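Local coordinates for protein mirolysin (Tannerella forsythia, PDB 6R7V) that probably acts as a zinc-dependent metallopeptidase of the pappalysin family, from a periodontal pathogen and kept latent in its proenzyme by a cysteine switch, at residues I45-V50 with S288-Q293; H211-R216 with G295-M300. The protein carries 1 engineered substitution. All blocks are in the same frame, centred on the assembly; numbering follows the deposited sequence.

Interaction 1 (I45-V50 with S288-Q293); sequences ILIPVV and SLFDTQ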
# COMPACT_ATOMS: atom_id res chain seq x y z
N ILE A 45 -3.03 -5.75 14.89
CA ILE A 45 -3.91 -6.08 13.77
C ILE A 45 -3.14 -7.07 12.91
O ILE A 45 -1.99 -6.79 12.56
CB ILE A 45 -4.29 -4.79 13.01
CG1 ILE A 45 -5.19 -3.91 13.89
CG2 ILE A 45 -4.93 -5.13 11.66
CD1 ILE A 45 -5.34 -2.47 13.36
N LEU A 46 -3.75 -8.22 12.62
CA LEU A 46 -3.10 -9.24 11.80
C LEU A 46 -3.78 -9.32 10.44
O LEU A 46 -5.00 -9.46 10.36
CB LEU A 46 -3.17 -10.60 12.53
CG LEU A 46 -2.66 -11.83 11.77
CD1 LEU A 46 -1.20 -11.67 11.35
CD2 LEU A 46 -2.81 -13.08 12.65
N ILE A 47 -2.97 -9.31 9.39
CA ILE A 47 -3.45 -9.37 8.03
C ILE A 47 -3.01 -10.66 7.36
O ILE A 47 -1.82 -10.78 7.04
CB ILE A 47 -2.90 -8.17 7.21
CG1 ILE A 47 -3.15 -6.80 7.86
CG2 ILE A 47 -3.42 -8.21 5.74
CD1 ILE A 47 -4.47 -6.37 7.96
N PRO A 48 -3.93 -11.61 7.07
CA PRO A 48 -3.58 -12.79 6.25
C PRO A 48 -3.34 -12.36 4.82
O PRO A 48 -4.13 -11.59 4.28
CB PRO A 48 -4.85 -13.68 6.33
CG PRO A 48 -5.66 -13.12 7.50
CD PRO A 48 -5.36 -11.62 7.44
N VAL A 49 -2.26 -12.84 4.20
CA VAL A 49 -1.89 -12.43 2.87
C VAL A 49 -1.86 -13.61 1.93
O VAL A 49 -1.36 -14.68 2.27
CB VAL A 49 -0.48 -11.75 2.90
CG1 VAL A 49 0.01 -11.38 1.49
CG2 VAL A 49 -0.48 -10.52 3.80
N VAL A 50 -2.31 -13.40 0.71
CA VAL A 50 -2.10 -14.33 -0.39
C VAL A 50 -1.40 -13.57 -1.50
O VAL A 50 -1.82 -12.45 -1.87
CB VAL A 50 -3.38 -15.06 -0.86
CG1 VAL A 50 -4.49 -14.08 -1.28
CG2 VAL A 50 -3.07 -16.07 -1.96
N SER A 288 -7.66 2.76 11.93
CA SER A 288 -9.08 3.09 12.06
C SER A 288 -9.97 2.19 11.19
O SER A 288 -11.15 1.99 11.53
CB SER A 288 -9.32 4.56 11.73
OG SER A 288 -9.24 4.83 10.34
N LEU A 289 -9.42 1.61 10.12
CA LEU A 289 -10.20 0.72 9.23
C LEU A 289 -10.57 -0.57 9.91
O LEU A 289 -11.41 -1.31 9.39
CB LEU A 289 -9.40 0.42 7.96
CG LEU A 289 -9.00 1.61 7.10
CD1 LEU A 289 -8.09 1.17 6.00
CD2 LEU A 289 -10.21 2.29 6.47
N PHE A 290 -9.97 -0.85 11.08
CA PHE A 290 -10.24 -2.10 11.77
C PHE A 290 -11.08 -1.87 13.02
O PHE A 290 -11.18 -2.76 13.86
CB PHE A 290 -8.92 -2.80 12.08
CG PHE A 290 -8.16 -3.11 10.82
CD1 PHE A 290 -8.31 -4.33 10.17
CD2 PHE A 290 -7.26 -2.18 10.29
CE1 PHE A 290 -7.60 -4.61 9.01
CE2 PHE A 290 -6.55 -2.46 9.12
CZ PHE A 290 -6.74 -3.67 8.48
N ASP A 291 -11.72 -0.68 13.14
CA ASP A 291 -12.65 -0.37 14.22
C ASP A 291 -13.57 -1.58 14.38
O ASP A 291 -14.15 -2.01 13.39
CB ASP A 291 -13.43 0.91 13.83
CG ASP A 291 -14.51 1.33 14.77
OD1 ASP A 291 -15.48 0.56 14.94
OD2 ASP A 291 -14.42 2.44 15.30
N THR A 292 -13.63 -2.18 15.58
CA THR A 292 -14.35 -3.46 15.79
C THR A 292 -15.87 -3.41 15.54
O THR A 292 -16.48 -4.47 15.35
CB THR A 292 -14.08 -4.01 17.20
OG1 THR A 292 -14.59 -3.09 18.15
CG2 THR A 292 -12.60 -4.28 17.48
N GLN A 293 -16.47 -2.21 15.51
CA GLN A 293 -17.92 -2.08 15.34
C GLN A 293 -18.31 -1.63 13.94
O GLN A 293 -19.31 -2.12 13.41
CB GLN A 293 -18.51 -1.09 16.37
CG GLN A 293 -18.17 -1.38 17.85
CD GLN A 293 -18.46 -2.79 18.32
OE1 GLN A 293 -19.59 -3.28 18.24
NE2 GLN A 293 -17.45 -3.46 18.84
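Ile45 holds CG1 beside its backbone N and CG2 beside its carbonyl carbon (chi1 -68°), which turns both branches of the side chain onto the ring of Phe290 in a buried, wholly apolar contact. The methyl CG2 is placed over the ring almost exactly on its axis: Ile45 CG2 lies 3.6 Å from the centroid of the Phe290 ring and only 6° off the normal, a CH-pi contact over the face. The CG1 branch carries CD1 to the CB and CD2 side of the ring, where Ile45 CD1 lies 3.6 Å from Phe290 CD2. Ile47 approaches the far end of the ring. Its chi2 of -66° folds CD1 back toward Phe290, and Ile47 CD1 meets Phe290 CZ at 3.6 Å, obliquely to the ring.

The two isoleucines alternate with Leu46 on strand 45-55, whose neighbours 101-105, 118-122 and 152-157 run parallel to it in the mixed sheet of this metzincin fold, and they present the same side of the strand to the ring. Phe290 comes from the loop that follows helix 280-288. It is the third residue of a type I turn from Ser288 to Asp291, closed by the bond from Asp291 N to Ser288 O (3.2 Å). Beyond it, Asp291 OD1 accepts from Gln293 N at 3.0 Å in an Asx turn, and OD2 takes the backbone N of Ser39. Gln301 and Met300 of helix 299-302 pack alongside, Gln301 on both Ile45 and Phe290 and Met300 on Ile47.

Interaction 2 (H211-R216 with G295-M300); sequences HWLDLR and GIRREM. With ZN (zinc ion), chain D.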
# COMPACT_ATOMS: atom_id res chain seq x y z
N HIS A 211 -1.76 2.74 0.64
CA HIS A 211 -3.03 3.14 -0.03
C HIS A 211 -4.20 2.19 0.28
O HIS A 211 -5.32 2.64 0.48
CB HIS A 211 -2.86 3.16 -1.55
CG HIS A 211 -1.92 4.20 -2.10
ND1 HIS A 211 -2.07 5.55 -1.84
CD2 HIS A 211 -0.92 4.04 -3.00
CE1 HIS A 211 -1.16 6.17 -2.58
NE2 HIS A 211 -0.47 5.31 -3.31
N TRP A 212 -3.93 0.87 0.30
CA TRP A 212 -4.99 -0.09 0.64
C TRP A 212 -5.52 0.15 2.08
O TRP A 212 -6.68 -0.21 2.38
CB TRP A 212 -4.37 -1.49 0.47
CG TRP A 212 -5.30 -2.62 0.75
CD1 TRP A 212 -6.29 -3.10 -0.06
CD2 TRP A 212 -5.26 -3.46 1.90
NE1 TRP A 212 -6.91 -4.17 0.55
CE2 TRP A 212 -6.33 -4.38 1.77
CE3 TRP A 212 -4.47 -3.49 3.04
CZ2 TRP A 212 -6.57 -5.37 2.74
CZ3 TRP A 212 -4.72 -4.45 4.00
CH2 TRP A 212 -5.78 -5.36 3.87
N LEU A 213 -4.69 0.79 2.94
CA LEU A 213 -5.02 1.19 4.29
C LEU A 213 -5.35 2.69 4.39
O LEU A 213 -5.25 3.32 5.46
CB LEU A 213 -3.93 0.77 5.28
CG LEU A 213 -3.76 -0.75 5.43
CD1 LEU A 213 -2.58 -1.07 6.30
CD2 LEU A 213 -5.07 -1.42 5.96
N ASP A 214 -5.82 3.25 3.28
CA ASP A 214 -6.46 4.58 3.19
C ASP A 214 -5.50 5.76 3.10
O ASP A 214 -5.97 6.92 3.13
CB ASP A 214 -7.45 4.81 4.38
CG ASP A 214 -8.74 5.46 3.97
OD1 ASP A 214 -9.07 5.40 2.79
OD2 ASP A 214 -9.40 6.06 4.85
N LEU A 215 -4.20 5.53 2.97
CA LEU A 215 -3.30 6.68 2.87
C LEU A 215 -3.21 7.20 1.46
O LEU A 215 -3.27 6.42 0.49
CB LEU A 215 -1.88 6.31 3.34
CG LEU A 215 -1.76 5.79 4.76
CD1 LEU A 215 -0.30 5.59 5.12
CD2 LEU A 215 -2.45 6.72 5.78
N ARG A 216 -2.95 8.51 1.37
CA ARG A 216 -2.76 9.20 0.09
C ARG A 216 -1.33 9.64 -0.06
O ARG A 216 -0.59 9.85 0.92
CB ARG A 216 -3.64 10.44 0.06
CG ARG A 216 -5.11 10.13 0.11
CD ARG A 216 -5.88 11.37 -0.19
NE ARG A 216 -7.30 11.19 0.09
CZ ARG A 216 -8.22 12.10 -0.21
NH1 ARG A 216 -7.88 13.21 -0.86
NH2 ARG A 216 -9.48 11.90 0.11
N GLY A 295 -15.55 -0.62 11.39
CA GLY A 295 -14.39 -0.58 10.50
C GLY A 295 -14.65 -1.38 9.24
O GLY A 295 -15.10 -2.51 9.33
N ILE A 296 -14.35 -0.81 8.06
CA ILE A 296 -14.63 -1.50 6.80
C ILE A 296 -13.83 -2.83 6.69
O ILE A 296 -14.33 -3.76 6.06
CB ILE A 296 -14.39 -0.55 5.57
CG1 ILE A 296 -15.03 -1.09 4.28
CG2 ILE A 296 -12.91 -0.21 5.37
CD1 ILE A 296 -16.54 -0.82 4.10
N ARG A 297 -12.63 -2.92 7.33
CA ARG A 297 -11.82 -4.14 7.27
C ARG A 297 -11.89 -4.93 8.60
O ARG A 297 -11.07 -5.82 8.80
CB ARG A 297 -10.37 -3.80 6.89
CG ARG A 297 -10.25 -2.95 5.61
CD ARG A 297 -8.84 -3.09 4.99
NE ARG A 297 -8.64 -2.30 3.76
CZ ARG A 297 -9.11 -2.66 2.57
NH1 ARG A 297 -9.88 -3.74 2.45
NH2 ARG A 297 -8.85 -1.93 1.50
N ARG A 298 -12.89 -4.67 9.47
CA ARG A 298 -12.98 -5.37 10.76
C ARG A 298 -13.11 -6.90 10.64
O ARG A 298 -12.58 -7.61 11.50
CB ARG A 298 -14.12 -4.80 11.63
CG ARG A 298 -15.50 -5.17 11.13
CD ARG A 298 -16.62 -4.43 11.86
NE ARG A 298 -17.93 -4.80 11.33
CZ ARG A 298 -18.53 -4.20 10.30
NH1 ARG A 298 -17.94 -3.19 9.68
NH2 ARG A 298 -19.73 -4.61 9.89
N GLU A 299 -13.81 -7.41 9.60
CA GLU A 299 -14.02 -8.86 9.42
C GLU A 299 -12.71 -9.60 9.23
O GLU A 299 -12.58 -10.76 9.64
CB GLU A 299 -14.95 -9.15 8.23
CG GLU A 299 -15.83 -10.37 8.43
CD GLU A 299 -15.60 -11.51 7.46
OE1 GLU A 299 -16.41 -11.64 6.51
OE2 GLU A 299 -14.63 -12.27 7.64
N MET A 300 -11.70 -8.93 8.65
CA MET A 300 -10.42 -9.56 8.43
C MET A 300 -9.82 -9.98 9.77
O MET A 300 -9.04 -10.93 9.82
CB MET A 300 -9.50 -8.60 7.69
CG MET A 300 -8.19 -9.21 7.33
SD MET A 300 -7.30 -8.13 6.24
CE MET A 300 -8.10 -8.54 4.66
ZN ZN D . 1.03 5.73 -4.63
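Arg297 lays its guanidinium flat on the indole of Trp212, planes 19° apart, with Arg297 CZ 3.6 Å from the centroid of the five-membered ring in a cation-pi stack. The same group grips the backbone side-on: Arg297 NH2 gives a bond of 2.9 Å to Trp212 O on a lone pair in the carbonyl plane, while NE makes a longer one of 3.2 Å to that oxygen. Because Trp212 CG is anti to the backbone N (chi1 -179°), the indole lies beside its own carbonyl, and one flat cation can serve both. This is the tight part. Elsewhere the packing is slacker: Met300 SD stands at the edge of the Trp212 indole, near its plane, 3.9 Å from Trp212 CH2, and Leu213 CD2 comes no nearer than 4.2 Å to Arg297 CD. Farther out, Arg298 is exposed, its NH1 donating back to Gly295 O.

Trp212 ends the helix carrying zinc ligands His207 and His211 of the metzincin motif; Asp214, with positive phi, closes it in a Schellman motif. His211 NE2 binds the zinc ion at 2.0 Å; His217 and Cys6 complete the site. Asp180 OD2, from outside the two segments, accepts from Trp212 NE1 and forms a salt bridge with Arg297 NH1. Carboxylate, helix-end carbonyl and aromatic face would probably together offset the cost of burying this positive charge.

In the fold
Both contacts are buried and lie on the same side of the chain's centre, about 7 Å apart between centres. Interaction 1 ties the central sheet to the loop after helix 280-288 by hydrocarbon alone; interaction 2, nearer the middle of the chain, ties the end of the zinc-binding helix to the end of that loop and the start of helix 299-302 through a cationic side chain bonded to a backbone carbonyl and laid on an aromatic face. Segments 288-293 and 295-300 follow each other closely in the chain and are also joined by a probable backbone bond from Arg297 N to Leu289 O at 2.9 Å. Met300 also touches Pro48, so the 288-300 region packs against both sheet and zinc helix.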